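Local coordinates for structural polyprotein, VP3 (Israeli acute paralysis virus, PDB 5CDD) that probably serves as one of the structural coat proteins from which the icosahedral shell of this honeybee virus is assembled, at residues B[60-65]-B[120-125]; B[91-96]-B[236-241]; B[135-140]-B[260-265]. All blocks are in the same frame, centred on the assembly; numbering follows the deposited sequence.

The three contacts lie close together in the jelly-roll sandwich of VP3. Interaction 3 pairs strands 132-144 and 255-265 in one sheet, and interaction 2 pairs strands 90-92 and 236-247 in the other, with centres about 10 Å apart. Interaction 1 sets helix 122-127 against residues 60-64, which lead into strand 64-72, the other neighbour of 255-265, about 8 Å from the centre of interaction 3. Along the chain interaction 1 closes before interaction 3 opens, whereas interaction 2 crosses both. Lys262 NZ connects all three, reaching Glu124 OE2 at 2.7 Å and Gly94 O at 2.8 Å, so one buried lysine joins the sheet of interaction 3 to the helix and, probably, to the loop after strand 90-92.

Interaction 1: residues B[60-65]-B[120-125]; sequences CGNPAV and AAPCEY
Pro122 projects its ring from the start of the helix into the bend formed by residues 62-64. Its CD atom packs 3.4 Å from Ala64 CB, and its CB lies 3.8 Å from Asn62 CB, the two side chains crossing at about a right angle. Ala64 extends the apolar patch by touching Ala121 as well, with the two CB atoms 3.7 Å apart. At the other end of the contact Cys60 and Cys123 meet through their CB atoms at 3.9 Å. Cys60 SG stands anti to its own carbonyl carbon (chi1 -64°), which leaves it by the helix backbone, 4.1 Å from Cys123 CA. The two thiols form no disulfide. No hydrogen bond joins the segments; the contact is buried and held by apolar packing. The helix start is secured from within: Ala121 is the N-cap, and its N donates to Glu124 OE1 at 2.9 Å through the anti lone pair of that oxygen. This is the glutamate half of a capping box, and proline suits the first helical turn, where an amide donor is not needed. Asn62 OD1 accepts a hydrogen bond from the N of Ile1 of a neighbouring subunit. Salt bridges from Glu124 to Lys66 and Lys262 tie helix 122-127 to strands 64-72 and 255-265 of the jelly-roll sheet, and a backbone hydrogen bond between Ala64 and Lys262 joins those two strands.

Interaction 2: residues B[91-96]-B[236-241]; sequences IPVGMP and GFLCIR
Val93 CG2 stands anti to its own carbonyl carbon, with CG1 anti to the backbone N (chi1 177°), and this points CG2 at strand 236-247, where it packs 3.7 Å from Leu238 CG. Leu238 answers with CG anti to its carbonyl carbon (chi1 -73°), and the two branched side chains meet at a slant. The contact is the antiparallel pairing of strand 90-92 with strand 236-247 in the four-stranded sheet of a viral jelly roll, consistent with strands C and H of the classical C-H-E-F order. Ile91 and Leu238 form a hydrogen-bonded pair: Ile91 N donates to Leu238 O at 2.8 Å, and Leu238 N returns a bond to Ile91 O at 2.7 Å. Their side chains lie on the same face of the sheet, and Ile91 CD1 lies loosely near Ile240 CD1, 4.4 Å away. This face looks into the sandwich, where Val93 and Leu238 both rest on Tyr139 of the opposing sheet. Pro92 and Phe237 form the next pair, non-hydrogen-bonded, so the missing amide hydrogen of the proline costs this ladder nothing. Pro92 CA packs against Phe237 CB at 4.1 Å, while the phenyl ring leads away from the pair toward Glu158 of strand 150-159 and Tyr195 of a neighbouring subunit. Phe237 CA also makes a minor, bent CA-H...O contact with Ile91 O. A third backbone hydrogen bond runs from Val93 N to Gly236 O at 3.0 Å, in which the donor sits above the carbonyl plane, 45° out of it.

Interaction 3: residues B[135-140]-B[260-265]; sequences ATMCYR and VWKWAE
Arg140 lays its guanidinium over the indole of Trp261, the two planes 27° apart and the side chains running side by side in the same direction. CZ stands 3.8 Å from the centroid of the five-membered ring, only 12° off its normal, so the stack is also a cation-pi contact, with NH2 above the centre of the indole. The guanidinium also forms salt bridges, NH1 with Glu200 and NH2 with Glu123 of a neighbouring subunit. On the same face of the sheet Cys138 CB sits 3.5 Å from the centroid of the Trp263 five-membered ring, a CH-pi contact, and its sulfur makes an oblique sulfur-aromatic approach to that ring. Arg140 CB meets the edge of this indole instead, 3.8 Å from Trp263 CZ3. Trp263 NE1 is directed at Glu265 OE2 in a weak hydrogen bond, while Glu265 OE1 forms a salt bridge with Arg204. Beneath these groups, strands 132-144 and 255-265 run antiparallel in the sheet consistent with B-I-D-G of the viral jelly roll, here as strands D and I. Six backbone hydrogen bonds join the hydrogen-bonded pairs Thr136-Glu265, Cys138-Trp263 and Arg140-Trp261. On the other face Tyr139 and the extended Lys262 lie side by side, Tyr139 CE1 3.6 Å from Lys262 CG. The Lys262 ammonium forms a salt bridge with Glu124. Met137, its chain bent at chi2 (-48°) and chi3, curls so that SD touches Ala264 CB at 3.9 Å and CE meets Lys262 CE at 3.5 Å.

Interaction 1: residues B[60-65]-B[120-125]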
loop_
_atom_site.group_PDB
_atom_site.type_symbol
_atom_site.label_atom_id
_atom_site.label_comp_id
_atom_site.label_asym_id
_atom_site.label_seq_id
_atom_site.Cartn_x
_atom_site.Cartn_y
_atom_site.Cartn_z
ATOM N N CYS B 60 17.286 17.184 39.334
ATOM C CA CYS B 60 18.280 16.626 40.244
ATOM C C CYS B 60 19.569 17.435 40.240
ATOM O O CYS B 60 20.417 17.263 41.113
ATOM C CB CYS B 60 18.590 15.180 39.863
ATOM S SG CYS B 60 17.189 14.062 40.017
ATOM N N GLY B 61 19.715 18.310 39.249
ATOM C CA GLY B 61 20.908 19.131 39.154
ATOM C C GLY B 61 20.779 20.421 39.940
ATOM O O GLY B 61 21.735 21.188 40.058
ATOM N N ASN B 62 19.586 20.660 40.475
ATOM C CA ASN B 62 19.319 21.855 41.264
ATOM C C ASN B 62 20.045 21.711 42.602
ATOM O O ASN B 62 19.766 20.794 43.372
ATOM C CB ASN B 62 17.816 21.998 41.496
ATOM C CG ASN B 62 17.450 23.316 42.137
ATOM O OD1 ASN B 62 18.084 23.746 43.096
ATOM N ND2 ASN B 62 16.415 23.962 41.619
ATOM N N PRO B 63 21.000 22.605 42.887
ATOM C CA PRO B 63 21.757 22.554 44.142
ATOM C C PRO B 63 20.938 22.956 45.366
ATOM O O PRO B 63 20.027 23.780 45.278
ATOM C CB PRO B 63 22.911 23.524 43.891
ATOM C CG PRO B 63 23.061 23.511 42.397
ATOM C CD PRO B 63 21.628 23.546 41.945
ATOM N N ALA B 64 21.278 22.370 46.510
ATOM C CA ALA B 64 20.593 22.669 47.762
ATOM C C ALA B 64 21.548 22.465 48.934
ATOM O O ALA B 64 22.412 21.587 48.896
ATOM C CB ALA B 64 19.369 21.775 47.920
ATOM N N VAL B 65 21.394 23.281 49.973
ATOM C CA VAL B 65 22.248 23.189 51.154
ATOM C C VAL B 65 21.736 22.148 52.147
ATOM O O VAL B 65 20.582 22.195 52.570
ATOM C CB VAL B 65 22.337 24.544 51.883
ATOM C CG1 VAL B 65 23.276 24.439 53.052
ATOM C CG2 VAL B 65 22.831 25.603 50.945
ATOM N N ALA B 120 14.411 17.050 52.396
ATOM C CA ALA B 120 14.928 16.655 51.096
ATOM C C ALA B 120 15.413 17.794 50.207
ATOM O O ALA B 120 14.870 18.899 50.217
ATOM C CB ALA B 120 13.873 15.849 50.351
ATOM N N ALA B 121 16.458 17.493 49.443
ATOM C CA ALA B 121 17.035 18.417 48.478
ATOM C C ALA B 121 16.385 17.974 47.167
ATOM O O ALA B 121 15.899 16.845 47.065
ATOM C CB ALA B 121 18.536 18.232 48.403
ATOM N N PRO B 122 16.363 18.843 46.147
ATOM C CA PRO B 122 15.739 18.443 44.881
ATOM C C PRO B 122 16.035 17.023 44.370
ATOM O O PRO B 122 15.119 16.318 43.950
ATOM C CB PRO B 122 16.182 19.544 43.910
ATOM C CG PRO B 122 17.414 20.115 44.551
ATOM C CD PRO B 122 17.058 20.131 46.004
ATOM N N CYS B 123 17.291 16.585 44.409
ATOM C CA CYS B 123 17.602 15.243 43.922
ATOM C C CYS B 123 17.103 14.152 44.867
ATOM O O CYS B 123 16.705 13.074 44.427
ATOM C CB CYS B 123 19.108 15.079 43.692
ATOM S SG CYS B 123 20.111 14.960 45.184
ATOM N N GLU B 124 17.124 14.428 46.167
ATOM C CA GLU B 124 16.658 13.461 47.157
ATOM C C GLU B 124 15.138 13.334 47.063
ATOM O O GLU B 124 14.573 12.269 47.315
ATOM C CB GLU B 124 17.042 13.913 48.571
ATOM C CG GLU B 124 18.528 14.163 48.779
ATOM C CD GLU B 124 18.854 14.573 50.206
ATOM O OE1 GLU B 124 18.204 15.508 50.720
ATOM O OE2 GLU B 124 19.763 13.968 50.812
ATOM N N TYR B 125 14.489 14.435 46.696
ATOM C CA TYR B 125 13.035 14.494 46.559
ATOM C C TYR B 125 12.572 13.639 45.380
ATOM O O TYR B 125 11.533 12.982 45.442
ATOM C CB TYR B 125 12.614 15.958 46.367
ATOM C CG TYR B 125 11.121 16.225 46.374
ATOM C CD1 TYR B 125 10.354 16.069 45.219
ATOM C CD2 TYR B 125 10.480 16.663 47.533
ATOM C CE1 TYR B 125 8.984 16.348 45.217
ATOM C CE2 TYR B 125 9.114 16.942 47.542
ATOM C CZ TYR B 125 8.375 16.784 46.382
ATOM O OH TYR B 125 7.028 17.058 46.392
#

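Interaction 2: residues B[91-96]-B[236-241]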
loop_
_atom_site.group_PDB
_atom_site.type_symbol
_atom_site.label_atom_id
_atom_site.label_comp_id
_atom_site.label_asym_id
_atom_site.label_seq_id
_atom_site.Cartn_x
_atom_site.Cartn_y
_atom_site.Cartn_z
ATOM N N ILE B 91 29.270 12.464 55.609
ATOM C CA ILE B 91 28.150 12.548 54.681
ATOM C C ILE B 91 27.937 11.287 53.851
ATOM O O ILE B 91 28.798 10.898 53.059
ATOM C CB ILE B 91 28.337 13.732 53.710
ATOM C CG1 ILE B 91 28.510 15.027 54.505
ATOM C CG2 ILE B 91 27.137 13.838 52.778
ATOM C CD1 ILE B 91 28.796 16.235 53.647
ATOM N N PRO B 92 26.781 10.625 54.025
ATOM C CA PRO B 92 26.499 9.410 53.257
ATOM C C PRO B 92 26.381 9.769 51.778
ATOM O O PRO B 92 25.525 10.570 51.394
ATOM C CB PRO B 92 25.168 8.934 53.837
ATOM C CG PRO B 92 25.209 9.435 55.241
ATOM C CD PRO B 92 25.766 10.827 55.073
ATOM N N VAL B 93 27.248 9.192 50.953
ATOM C CA VAL B 93 27.220 9.466 49.523
ATOM C C VAL B 93 26.085 8.688 48.871
ATOM O O VAL B 93 26.124 7.466 48.809
ATOM C CB VAL B 93 28.551 9.070 48.855
ATOM C CG1 VAL B 93 28.468 9.287 47.354
ATOM C CG2 VAL B 93 29.684 9.892 49.440
ATOM N N GLY B 94 25.071 9.399 48.392
ATOM C CA GLY B 94 23.944 8.739 47.759
ATOM C C GLY B 94 22.845 9.719 47.405
ATOM O O GLY B 94 22.722 10.774 48.029
ATOM N N MET B 95 22.040 9.367 46.409
ATOM C CA MET B 95 20.956 10.233 45.963
ATOM C C MET B 95 19.805 10.325 46.967
ATOM O O MET B 95 19.219 11.392 47.142
ATOM C CB MET B 95 20.438 9.758 44.602
ATOM C CG MET B 95 19.761 10.848 43.786
ATOM S SD MET B 95 19.552 10.392 42.051
ATOM C CE MET B 95 17.773 10.250 41.938
ATOM N N PRO B 96 19.459 9.207 47.636
ATOM C CA PRO B 96 18.368 9.215 48.619
ATOM C C PRO B 96 18.668 10.147 49.792
ATOM O O PRO B 96 19.814 10.552 49.995
ATOM C CB PRO B 96 18.292 7.756 49.062
ATOM C CG PRO B 96 18.765 7.010 47.862
ATOM C CD PRO B 96 19.946 7.832 47.422
ATOM N N GLY B 236 28.749 4.382 50.232
ATOM C CA GLY B 236 29.919 4.948 50.879
ATOM C C GLY B 236 29.631 6.247 51.599
ATOM O O GLY B 236 28.475 6.563 51.877
ATOM N N PHE B 237 30.680 7.008 51.894
ATOM C CA PHE B 237 30.512 8.272 52.595
ATOM C C PHE B 237 31.714 9.195 52.452
ATOM O O PHE B 237 32.819 8.759 52.122
ATOM C CB PHE B 237 30.244 8.005 54.082
ATOM C CG PHE B 237 31.412 7.400 54.819
ATOM C CD1 PHE B 237 32.408 8.209 55.363
ATOM C CD2 PHE B 237 31.523 6.019 54.966
ATOM C CE1 PHE B 237 33.496 7.653 56.041
ATOM C CE2 PHE B 237 32.607 5.452 55.642
ATOM C CZ PHE B 237 33.594 6.273 56.181
ATOM N N LEU B 238 31.478 10.480 52.690
ATOM C CA LEU B 238 32.528 11.487 52.634
ATOM C C LEU B 238 32.816 11.883 54.071
ATOM O O LEU B 238 31.928 11.837 54.918
ATOM C CB LEU B 238 32.068 12.721 51.861
ATOM C CG LEU B 238 31.943 12.637 50.344
ATOM C CD1 LEU B 238 31.392 13.937 49.812
ATOM C CD2 LEU B 238 33.293 12.373 49.726
ATOM N N CYS B 239 34.050 12.281 54.342
ATOM C CA CYS B 239 34.422 12.673 55.690
ATOM C C CYS B 239 35.228 13.964 55.665
ATOM O O CYS B 239 36.233 14.064 54.959
ATOM C CB CYS B 239 35.226 11.552 56.347
ATOM S SG CYS B 239 35.447 11.745 58.118
ATOM N N ILE B 240 34.778 14.950 56.437
ATOM C CA ILE B 240 35.450 16.242 56.505
ATOM C C ILE B 240 36.224 16.386 57.818
ATOM O O ILE B 240 35.637 16.617 58.877
ATOM C CB ILE B 240 34.429 17.393 56.384
ATOM C CG1 ILE B 240 33.574 17.193 55.131
ATOM C CG2 ILE B 240 35.153 18.729 56.311
ATOM C CD1 ILE B 240 32.482 18.225 54.955
ATOM N N ARG B 241 37.546 16.250 57.738
ATOM C CA ARG B 241 38.407 16.351 58.913
ATOM C C ARG B 241 39.533 17.352 58.689
ATOM O O ARG B 241 40.128 17.398 57.612
ATOM C CB ARG B 241 39.017 14.985 59.240
ATOM C CG ARG B 241 38.007 13.865 59.382
ATOM C CD ARG B 241 38.678 12.563 59.788
ATOM N NE ARG B 241 39.790 12.219 58.909
ATOM C CZ ARG B 241 40.417 11.047 58.923
ATOM N NH1 ARG B 241 40.037 10.101 59.771
ATOM N NH2 ARG B 241 41.424 10.822 58.092
#

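Interaction 3: residues B[135-140]-B[260-265]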
loop_
_atom_site.group_PDB
_atom_site.type_symbol
_atom_site.label_atom_id
_atom_site.label_comp_id
_atom_site.label_asym_id
_atom_site.label_seq_id
_atom_site.Cartn_x
_atom_site.Cartn_y
_atom_site.Cartn_z
ATOM N N ALA B 135 23.724 7.183 40.067
ATOM C CA ALA B 135 24.119 8.520 39.648
ATOM C C ALA B 135 25.459 8.974 40.206
ATOM O O ALA B 135 26.053 8.320 41.064
ATOM C CB ALA B 135 23.035 9.519 40.042
ATOM N N THR B 136 25.928 10.105 39.692
ATOM C CA THR B 136 27.178 10.702 40.131
ATOM C C THR B 136 26.788 11.783 41.128
ATOM O O THR B 136 26.172 12.781 40.760
ATOM C CB THR B 136 27.937 11.349 38.956
ATOM O OG1 THR B 136 28.339 10.332 38.028
ATOM C CG2 THR B 136 29.165 12.086 39.455
ATOM N N MET B 137 27.129 11.573 42.394
ATOM C CA MET B 137 26.792 12.532 43.433
ATOM C C MET B 137 27.768 13.695 43.475
ATOM O O MET B 137 28.984 13.499 43.494
ATOM C CB MET B 137 26.749 11.838 44.793
ATOM C CG MET B 137 25.718 10.724 44.869
ATOM S SD MET B 137 24.110 11.245 44.230
ATOM C CE MET B 137 23.668 12.521 45.409
ATOM N N CYS B 138 27.226 14.908 43.488
ATOM C CA CYS B 138 28.051 16.106 43.520
ATOM C C CYS B 138 27.838 16.889 44.806
ATOM O O CYS B 138 26.708 17.059 45.268
ATOM C CB CYS B 138 27.734 16.987 42.317
ATOM S SG CYS B 138 28.009 16.165 40.739
ATOM N N TYR B 139 28.941 17.365 45.373
ATOM C CA TYR B 139 28.908 18.123 46.614
ATOM C C TYR B 139 29.825 19.335 46.512
ATOM O O TYR B 139 30.963 19.218 46.058
ATOM C CB TYR B 139 29.373 17.232 47.772
ATOM C CG TYR B 139 28.565 15.964 47.936
ATOM C CD1 TYR B 139 27.332 15.981 48.584
ATOM C CD2 TYR B 139 29.023 14.749 47.421
ATOM C CE1 TYR B 139 26.572 14.821 48.719
ATOM C CE2 TYR B 139 28.266 13.580 47.548
ATOM C CZ TYR B 139 27.042 13.626 48.199
ATOM O OH TYR B 139 26.281 12.482 48.324
ATOM N N ARG B 140 29.326 20.499 46.916
ATOM C CA ARG B 140 30.134 21.711 46.900
ATOM C C ARG B 140 30.342 22.138 48.342
ATOM O O ARG B 140 29.380 22.368 49.071
ATOM C CB ARG B 140 29.441 22.827 46.117
ATOM C CG ARG B 140 30.250 24.114 46.029
ATOM C CD ARG B 140 29.771 24.987 44.871
ATOM N NE ARG B 140 28.385 25.422 45.025
ATOM C CZ ARG B 140 27.998 26.497 45.703
ATOM N NH1 ARG B 140 28.895 27.266 46.295
ATOM N NH2 ARG B 140 26.711 26.796 45.789
ATOM N N VAL B 260 27.576 23.012 52.812
ATOM C CA VAL B 260 27.626 21.860 51.921
ATOM C C VAL B 260 26.394 21.777 51.027
ATOM O O VAL B 260 25.268 21.678 51.516
ATOM C CB VAL B 260 27.736 20.545 52.719
ATOM C CG1 VAL B 260 27.835 19.366 51.766
ATOM C CG2 VAL B 260 28.944 20.596 53.638
ATOM N N TRP B 261 26.618 21.822 49.717
ATOM C CA TRP B 261 25.535 21.737 48.744
ATOM C C TRP B 261 25.501 20.330 48.159
ATOM O O TRP B 261 26.538 19.680 48.036
ATOM C CB TRP B 261 25.736 22.750 47.616
ATOM C CG TRP B 261 25.690 24.180 48.060
ATOM C CD1 TRP B 261 26.635 24.848 48.788
ATOM C CD2 TRP B 261 24.644 25.124 47.799
ATOM N NE1 TRP B 261 26.242 26.150 48.994
ATOM C CE2 TRP B 261 25.024 26.346 48.397
ATOM C CE3 TRP B 261 23.421 25.056 47.116
ATOM C CZ2 TRP B 261 24.224 27.491 48.334
ATOM C CZ3 TRP B 261 22.626 26.197 47.052
ATOM C CH2 TRP B 261 23.032 27.398 47.659
ATOM N N LYS B 262 24.309 19.866 47.795
ATOM C CA LYS B 262 24.156 18.529 47.234
ATOM C C LYS B 262 23.262 18.490 45.999
ATOM O O LYS B 262 22.247 19.185 45.927
ATOM C CB LYS B 262 23.590 17.584 48.300
ATOM C CG LYS B 262 23.311 16.174 47.803
ATOM C CD LYS B 262 22.687 15.311 48.889
ATOM C CE LYS B 262 22.397 13.907 48.378
ATOM N NZ LYS B 262 21.848 13.016 49.436
ATOM N N TRP B 263 23.653 17.672 45.027
ATOM C CA TRP B 263 22.890 17.495 43.795
ATOM C C TRP B 263 23.478 16.303 43.043
ATOM O O TRP B 263 24.557 15.822 43.389
ATOM C CB TRP B 263 22.922 18.775 42.944
ATOM C CG TRP B 263 24.194 19.028 42.194
ATOM C CD1 TRP B 263 24.515 18.572 40.946
ATOM C CD2 TRP B 263 25.317 19.798 42.641
ATOM N NE1 TRP B 263 25.767 19.011 40.588
ATOM C CE2 TRP B 263 26.283 19.765 41.610
ATOM C CE3 TRP B 263 25.602 20.511 43.813
ATOM C CZ2 TRP B 263 27.516 20.419 41.716
ATOM C CZ3 TRP B 263 26.831 21.163 43.918
ATOM C CH2 TRP B 263 27.770 21.110 42.873
ATOM N N ALA B 264 22.769 15.815 42.029
ATOM C CA ALA B 264 23.241 14.658 41.272
ATOM C C ALA B 264 23.351 14.887 39.769
ATOM O O ALA B 264 22.732 15.795 39.213
ATOM C CB ALA B 264 22.330 13.465 41.544
ATOM N N GLU B 265 24.149 14.045 39.118
ATOM C CA GLU B 265 24.349 14.122 37.676
ATOM C C GLU B 265 24.416 12.702 37.128
ATOM O O GLU B 265 24.650 11.758 37.879
ATOM C CB GLU B 265 25.644 14.863 37.354
ATOM C CG GLU B 265 25.802 16.168 38.110
ATOM C CD GLU B 265 26.988 16.982 37.632
ATOM O OE1 GLU B 265 28.039 16.383 37.323
ATOM O OE2 GLU B 265 26.871 18.225 37.578
#